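Local coordinates for response regulator receiver modulated diguanylate cyclase with PAS/PAC sensor (Desulfovibrio desulfuricans subsp. desulfuricans str., PDB 3CG0), which is a multidomain sensor protein that makes cyclic di-GMP from GTP, probably under control of the phospho-accepting receiver domain modelled here, at the interface of chains A and B. Residues are numbered along the deposited sequence; one frame, centred on the assembly and turned at random. Chains: chain A/B, Response regulator receiver modulated diguanylate cyclase with PAS/PAC sensor.

Contacts 1 and 3 are neighbours, their C-alpha centres about 12 Å apart: in both, the C-terminal part of chain B completes the body of chain A, through helix 115-132 in contact 1 and strand 107-110 in contact 3. Between C-alpha centres, contact 2 lies about 43 Å from contact 1 and 37 Å from contact 3, where helix 115-131 of chain A returns the exchange on chain B. Together they describe a two-fold swap that includes at least the last strand and helix of the receiver fold. This fits the alternate folding named for this domain; the full-length protein may pair differently.

Contact 1: the interface of chains A and B. Residues chain A 12, 29, 32, 34, 57, 59; chain B 118, 122.
The phenol oxygen OH of A:Tyr34 rests against B:Ile122, with the methyl CG2 3.4 Å away, a packing contact and not a hydrogen bond. The same methyl stands out of the ring plane and beyond the CE1-OH rim, not over the ring centre, 3.6 Å from A:Tyr34 CE1, as the two side chains run past each other in opposite directions. At the ring's edge, in its plane, lies the carbonyl O of A:Leu29. B:Ile122 is the main plug of this apolar core contact, hiding 78 Å² of its surface. Its CG1 branch leaves opposite the carbonyl carbon (chi1 -70°) and continues extended (chi2 -170°), which carries CD1 inward to A:Leu29 CD2 at 3.5 Å and to A:Val12 CG2 at 4.0 Å. A:Ile57 offers its CG2 to the CG2 methyl of B:Ile122. One helical turn earlier, B:Leu118 splits its fork: CD2 meets A:Leu29 CD2 at 3.8 Å, the two side chains crossing near a right angle, while CD1 touches A:Leu59 CD1, also at 3.8 Å. The swapped last helix of chain B, 115-132, thus closes the hydrophobic core of chain A, lying over strands 11-15 and 57-61 and against helix 19-32.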
ATOM      1  N   VAL A  12      16.883  -5.784  19.412  1.00 38.09           N
ATOM      2  CA  VAL A  12      16.038  -5.265  18.341  1.00 37.78           C
ATOM      3  C   VAL A  12      15.229  -4.053  18.799  1.00 33.53           C
ATOM      4  O   VAL A  12      14.620  -4.070  19.865  1.00 39.34           O
ATOM      5  CB  VAL A  12      15.080  -6.353  17.785  1.00 34.58           C
ATOM      6  CG1 VAL A  12      14.256  -5.816  16.603  1.00 41.54           C
ATOM      7  CG2 VAL A  12      15.867  -7.572  17.352  1.00 36.36           C
ATOM      8  N   LEU A  29       9.737 -12.394  18.371  1.00 49.52           N
ATOM      9  CA  LEU A  29      11.144 -12.094  18.625  1.00 46.01           C
ATOM     10  C   LEU A  29      11.628 -12.611  19.976  1.00 45.07           C
ATOM     11  O   LEU A  29      12.710 -13.208  20.073  1.00 43.12           O
ATOM     12  CB  LEU A  29      11.413 -10.591  18.490  1.00 44.82           C
ATOM     13  CG  LEU A  29      11.383 -10.008  17.075  1.00 41.94           C
ATOM     14  CD1 LEU A  29      11.341  -8.501  17.134  1.00 26.58           C
ATOM     15  CD2 LEU A  29      12.558 -10.474  16.265  1.00 36.74           C
ATOM     16  N   LEU A  32      12.107 -16.352  19.609  1.00 49.96           N
ATOM     17  CA  LEU A  32      13.260 -16.758  18.797  1.00 50.90           C
ATOM     18  C   LEU A  32      14.616 -16.532  19.476  1.00 53.36           C
ATOM     19  O   LEU A  32      15.645 -16.999  18.976  1.00 60.38           O
ATOM     20  CB  LEU A  32      13.216 -16.076  17.422  1.00 43.48           C
ATOM     21  CG  LEU A  32      12.047 -16.437  16.501  1.00 40.58           C
ATOM     22  CD1 LEU A  32      11.834 -15.341  15.476  1.00 44.47           C
ATOM     23  CD2 LEU A  32      12.223 -17.792  15.827  1.00 37.03           C
ATOM     24  N   TYR A  34      15.553 -13.113  21.058  1.00 55.12           N
ATOM     25  CA  TYR A  34      16.001 -11.737  20.839  1.00 45.89           C
ATOM     26  C   TYR A  34      15.638 -10.854  22.008  1.00 45.38           C
ATOM     27  O   TYR A  34      14.663 -11.123  22.714  1.00 42.99           O
ATOM     28  CB  TYR A  34      15.398 -11.147  19.563  1.00 44.88           C
ATOM     29  CG  TYR A  34      16.000 -11.690  18.279  1.00 36.70           C
ATOM     30  CD1 TYR A  34      17.250 -11.268  17.848  1.00 38.41           C
ATOM     31  CD2 TYR A  34      15.310 -12.608  17.499  1.00 33.01           C
ATOM     32  CE1 TYR A  34      17.802 -11.755  16.682  1.00 31.00           C
ATOM     33  CE2 TYR A  34      15.851 -13.106  16.322  1.00 33.35           C
ATOM     34  CZ  TYR A  34      17.106 -12.673  15.923  1.00 40.65           C
ATOM     35  OH  TYR A  34      17.675 -13.151  14.763  1.00 40.56           O
ATOM     36  N   ILE A  57      19.776  -3.813  15.471  1.00 42.57           N
ATOM     37  CA  ILE A  57      18.913  -3.752  14.287  1.00 36.74           C
ATOM     38  C   ILE A  57      17.615  -2.969  14.582  1.00 39.84           C
ATOM     39  O   ILE A  57      17.097  -2.985  15.708  1.00 39.28           O
ATOM     40  CB  ILE A  57      18.649  -5.217  13.723  1.00 38.98           C
ATOM     41  CG1 ILE A  57      18.515  -5.263  12.188  1.00 33.92           C
ATOM     42  CG2 ILE A  57      17.549  -5.956  14.476  1.00 43.35           C
ATOM     43  CD1 ILE A  57      17.176  -4.933  11.607  1.00 46.70           C
ATOM     44  N   LEU A  59      13.599  -2.534  13.145  1.00 33.59           N
ATOM     45  CA  LEU A  59      12.464  -2.920  12.296  1.00 28.15           C
ATOM     46  C   LEU A  59      11.503  -1.753  12.250  1.00 34.15           C
ATOM     47  O   LEU A  59      10.934  -1.394  13.268  1.00 34.68           O
ATOM     48  CB  LEU A  59      11.728  -4.138  12.877  1.00 35.63           C
ATOM     49  CG  LEU A  59      12.455  -5.463  13.098  1.00 33.40           C
ATOM     50  CD1 LEU A  59      11.429  -6.549  13.446  1.00 41.53           C
ATOM     51  CD2 LEU A  59      13.302  -5.860  11.897  1.00 35.99           C
TER
ATOM     52  N   LEU B 118      11.611 -13.755   9.562  1.00 31.32           N
ATOM     53  CA  LEU B 118      11.974 -12.692  10.487  1.00 37.17           C
ATOM     54  C   LEU B 118      13.340 -12.914  11.125  1.00 41.42           C
ATOM     55  O   LEU B 118      14.166 -12.000  11.141  1.00 47.45           O
ATOM     56  CB  LEU B 118      10.907 -12.562  11.583  1.00 38.49           C
ATOM     57  CG  LEU B 118      11.160 -11.593  12.736  1.00 39.06           C
ATOM     58  CD1 LEU B 118      11.238 -10.159  12.223  1.00 47.36           C
ATOM     59  CD2 LEU B 118      10.054 -11.748  13.761  1.00 43.67           C
ATOM     60  N   ILE B 122      16.797 -10.816  10.086  1.00 37.26           N
ATOM     61  CA  ILE B 122      17.561 -10.161  11.142  1.00 38.76           C
ATOM     62  C   ILE B 122      19.020 -10.625  11.176  1.00 41.12           C
ATOM     63  O   ILE B 122      19.923  -9.803  11.265  1.00 43.74           O
ATOM     64  CB  ILE B 122      16.901 -10.328  12.510  1.00 39.97           C
ATOM     65  CG1 ILE B 122      15.611  -9.507  12.564  1.00 33.18           C
ATOM     66  CG2 ILE B 122      17.851  -9.904  13.624  1.00 31.30           C
ATOM     67  CD1 ILE B 122      15.024  -9.432  13.937  1.00 32.48           C
TER

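Contact 2: the interface of chains A and B. Residues chain A 125, 129; chain B 82, 84.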
ATOM      1  N   ALA A 125     -20.706  12.384   2.784  1.00 48.03           N
ATOM      2  CA  ALA A 125     -21.164  11.010   3.002  1.00 45.33           C
ATOM      3  C   ALA A 125     -22.452  10.916   3.820  1.00 45.81           C
ATOM      4  O   ALA A 125     -23.304  10.065   3.540  1.00 44.76           O
ATOM      5  CB  ALA A 125     -20.083  10.197   3.660  1.00 43.91           C
ATOM      6  N   LYS A 129     -26.321   9.788   2.578  1.00 67.59           N
ATOM      7  CA  LYS A 129     -27.052   8.726   3.277  1.00 70.69           C
ATOM      8  C   LYS A 129     -28.457   9.163   3.694  1.00 69.20           C
ATOM      9  O   LYS A 129     -29.385   8.345   3.723  1.00 69.67           O
ATOM     10  CB  LYS A 129     -26.239   8.249   4.495  1.00 72.64           C
ATOM     11  CG  LYS A 129     -26.863   7.116   5.318  1.00 77.16           C
ATOM     12  CD  LYS A 129     -26.911   5.803   4.560  1.00 80.38           C
ATOM     13  CE  LYS A 129     -27.708   4.768   5.333  1.00 82.70           C
ATOM     14  NZ  LYS A 129     -27.520   3.400   4.775  1.00 85.36           N
TER
ATOM     15  N   ASN B  82     -26.798   0.641  10.048  1.00 75.37           N
ATOM     16  CA  ASN B  82     -27.094   1.369   8.808  0.50 72.76           C
ATOM     17  C   ASN B  82     -26.185   2.593   8.629  1.00 70.20           C
ATOM     18  O   ASN B  82     -26.643   3.714   8.363  1.00 70.42           O
ATOM     19  CB  ASN B  82     -28.587   1.733   8.721  0.50 72.71           C
ATOM     20  CG  ASN B  82     -29.058   1.952   7.296  0.50 71.96           C
ATOM     21  OD1 ASN B  82     -28.579   1.308   6.359  0.50 67.85           O
ATOM     22  ND2 ASN B  82     -30.006   2.865   7.125  0.50 75.66           N
ATOM     23  N   PRO B  84     -23.041   4.677   6.826  1.00 45.74           N
ATOM     24  CA  PRO B  84     -22.109   4.821   5.716  1.00 46.43           C
ATOM     25  C   PRO B  84     -20.670   4.620   6.230  1.00 48.89           C
ATOM     26  O   PRO B  84     -20.374   4.940   7.389  1.00 46.15           O
ATOM     27  CB  PRO B  84     -22.349   6.259   5.245  1.00 40.00           C
ATOM     28  CG  PRO B  84     -22.797   6.974   6.451  1.00 36.79           C
ATOM     29  CD  PRO B  84     -23.605   5.972   7.247  1.00 46.41           C
TER
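From near the C-terminal end of helix 115-131, the last helix of the receiver fold, A:Lys129 reaches to B:Asn82. The contact pins the far end of this swapped helix of chain A to the segment of chain B that joins helix 70-80 to strand 85-89, and its twin exists with the chains exchanged. The side-chain amine NZ donates a hydrogen bond of 2.8 Å to the side-chain amide oxygen OD1 of B:Asn82. The approach is steep: the C=O...N angle is 101° and NZ stands 58° above the carbonyl plane, so the lysine comes down on the amide rather than onto a lone pair. The last methylene, CE, is also packed close, 3.4 Å from the backbone O of B:Asn82 and 3.5 Å from its amide nitrogen ND2. With the backbone O beside CE and OD1 taking the bond, this oxygen-rich setting may favour a protonated amine. The chain of A:Lys129 leaves with CG opposite the backbone N, turns once at chi2 (68°), then runs extended to its tip. B:Asn82 itself sits in a left-handed backbone conformation. Toward the base of the lysine the fit is looser. A:Lys129 CG passes B:Pro84 CD at 4.0 Å. One turn back, the backbone O of A:Ala125 comes no nearer than 4.3 Å to B:Pro84 CG.

Contact 3: the interface of chains A and B. Residues chain A 86-89; chain B 107-109.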
ATOM      1  N   ILE A  86      15.354  -2.991   8.518  1.00 33.05           N
ATOM      2  CA  ILE A  86      14.386  -3.762   7.755  1.00 28.62           C
ATOM      3  C   ILE A  86      13.052  -3.029   7.867  1.00 33.08           C
ATOM      4  O   ILE A  86      12.577  -2.744   8.972  1.00 27.37           O
ATOM      5  CB  ILE A  86      14.292  -5.230   8.257  1.00 33.26           C
ATOM      6  CG1 ILE A  86      15.622  -5.970   8.066  1.00 39.64           C
ATOM      7  CG2 ILE A  86      13.173  -5.988   7.531  1.00 38.18           C
ATOM      8  CD1 ILE A  86      15.774  -7.229   8.935  1.00 31.95           C
ATOM      9  N   PHE A  87      12.462  -2.705   6.726  1.00 34.09           N
ATOM     10  CA  PHE A  87      11.160  -2.056   6.695  1.00 28.40           C
ATOM     11  C   PHE A  87      10.037  -3.094   6.857  1.00 31.75           C
ATOM     12  O   PHE A  87      10.079  -4.148   6.240  1.00 31.37           O
ATOM     13  CB  PHE A  87      10.955  -1.319   5.363  1.00 22.20           C
ATOM     14  CG  PHE A  87      11.647   0.023   5.270  1.00 27.67           C
ATOM     15  CD1 PHE A  87      11.265   1.085   6.073  1.00 21.32           C
ATOM     16  CD2 PHE A  87      12.659   0.233   4.341  1.00 32.40           C
ATOM     17  CE1 PHE A  87      11.857   2.338   5.966  1.00 28.39           C
ATOM     18  CE2 PHE A  87      13.271   1.491   4.220  1.00 23.74           C
ATOM     19  CZ  PHE A  87      12.876   2.540   5.027  1.00 29.88           C
ATOM     20  N   ILE A  88       9.034  -2.784   7.672  1.00 30.59           N
ATOM     21  CA  ILE A  88       7.809  -3.591   7.728  1.00 31.72           C
ATOM     22  C   ILE A  88       6.805  -2.944   6.786  1.00 34.68           C
ATOM     23  O   ILE A  88       6.572  -1.739   6.868  1.00 36.12           O
ATOM     24  CB  ILE A  88       7.214  -3.652   9.159  1.00 30.02           C
ATOM     25  CG1 ILE A  88       8.219  -4.247  10.141  1.00 35.72           C
ATOM     26  CG2 ILE A  88       5.955  -4.488   9.168  1.00 30.88           C
ATOM     27  CD1 ILE A  88       8.020  -3.755  11.552  1.00 45.77           C
ATOM     28  N   THR A  89       6.229  -3.730   5.877  1.00 35.87           N
ATOM     29  CA  THR A  89       5.305  -3.182   4.889  1.00 42.95           C
ATOM     30  C   THR A  89       3.909  -3.775   4.972  1.00 50.34           C
ATOM     31  O   THR A  89       3.688  -4.786   5.642  1.00 49.31           O
ATOM     32  CB  THR A  89       5.840  -3.340   3.444  1.00 43.67           C
ATOM     33  OG1 THR A  89       5.920  -4.723   3.096  1.00 49.34           O
ATOM     34  CG2 THR A  89       7.205  -2.709   3.309  1.00 37.93           C
TER
ATOM     35  N   GLY B 107      16.081  -5.099   3.453  1.00 23.36           N
ATOM     36  CA  GLY B 107      15.000  -5.616   2.634  1.00 27.81           C
ATOM     37  C   GLY B 107      13.697  -5.207   3.290  1.00 26.66           C
ATOM     38  O   GLY B 107      13.697  -4.313   4.145  1.00 25.53           O
ATOM     39  N   TYR B 108      12.609  -5.863   2.883  1.00 30.16           N
ATOM     40  CA  TYR B 108      11.232  -5.530   3.291  1.00 33.43           C
ATOM     41  C   TYR B 108      10.471  -6.788   3.735  1.00 39.18           C
ATOM     42  O   TYR B 108      10.498  -7.803   3.054  1.00 43.22           O
ATOM     43  CB  TYR B 108      10.468  -4.890   2.120  1.00 35.63           C
ATOM     44  CG  TYR B 108      11.150  -3.679   1.510  1.00 40.11           C
ATOM     45  CD1 TYR B 108      10.858  -2.393   1.965  1.00 42.36           C
ATOM     46  CD2 TYR B 108      12.091  -3.815   0.492  1.00 44.35           C
ATOM     47  CE1 TYR B 108      11.492  -1.278   1.426  1.00 39.17           C
ATOM     48  CE2 TYR B 108      12.741  -2.698  -0.052  1.00 34.45           C
ATOM     49  CZ  TYR B 108      12.424  -1.435   0.417  1.00 37.74           C
ATOM     50  OH  TYR B 108      13.043  -0.328  -0.122  1.00 42.36           O
ATOM     51  N   LEU B 109       9.769  -6.711   4.858  1.00 35.91           N
ATOM     52  CA  LEU B 109       8.996  -7.839   5.348  1.00 35.65           C
ATOM     53  C   LEU B 109       7.529  -7.421   5.374  1.00 36.25           C
ATOM     54  O   LEU B 109       7.175  -6.472   6.058  1.00 30.93           O
ATOM     55  CB  LEU B 109       9.464  -8.228   6.754  1.00 29.08           C
ATOM     56  CG  LEU B 109      10.723  -9.079   6.933  1.00 34.70           C
ATOM     57  CD1 LEU B 109      11.226  -8.964   8.370  1.00 25.89           C
ATOM     58  CD2 LEU B 109      10.454 -10.532   6.579  1.00 31.63           C
TER
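The rings of A:Phe87 and B:Tyr108 lie side by side and point the same way, their planes about 11° from parallel but strongly offset, so that rim meets rim without full overlap. A:Phe87 CD2 comes 3.5 Å from B:Tyr108 CE1, and the phenylalanine CB sits 3.6 Å from B:Tyr108 CD1. Farther along the strand, the methyl CG2 of A:Thr89 reaches the same CD1 at 3.9 Å; it lies opposite the carbonyl carbon (chi1, to OG1, 65°), which turns this methyl to the tyrosine ring. On the opposite side of the sheet A:Ile86 CG2 packs on B:Leu109 CD1 at 3.7 Å. Between these two layers the backbones pair as parallel strands. A:Phe87 N gives a longer bond of 3.3 Å to B:Gly107 O; B:Leu109 N answers with 2.9 Å to A:Phe87 O; and A:Thr89 N donates to B:Leu109 O at 2.9 Å. Strand 107-110 of chain B thereby extends the sheet of chain A beside strand 85-89, taking the edge place that the chain's own last strand would fill in a classical receiver fold. The swap completes the central sheet and ties the two copies together.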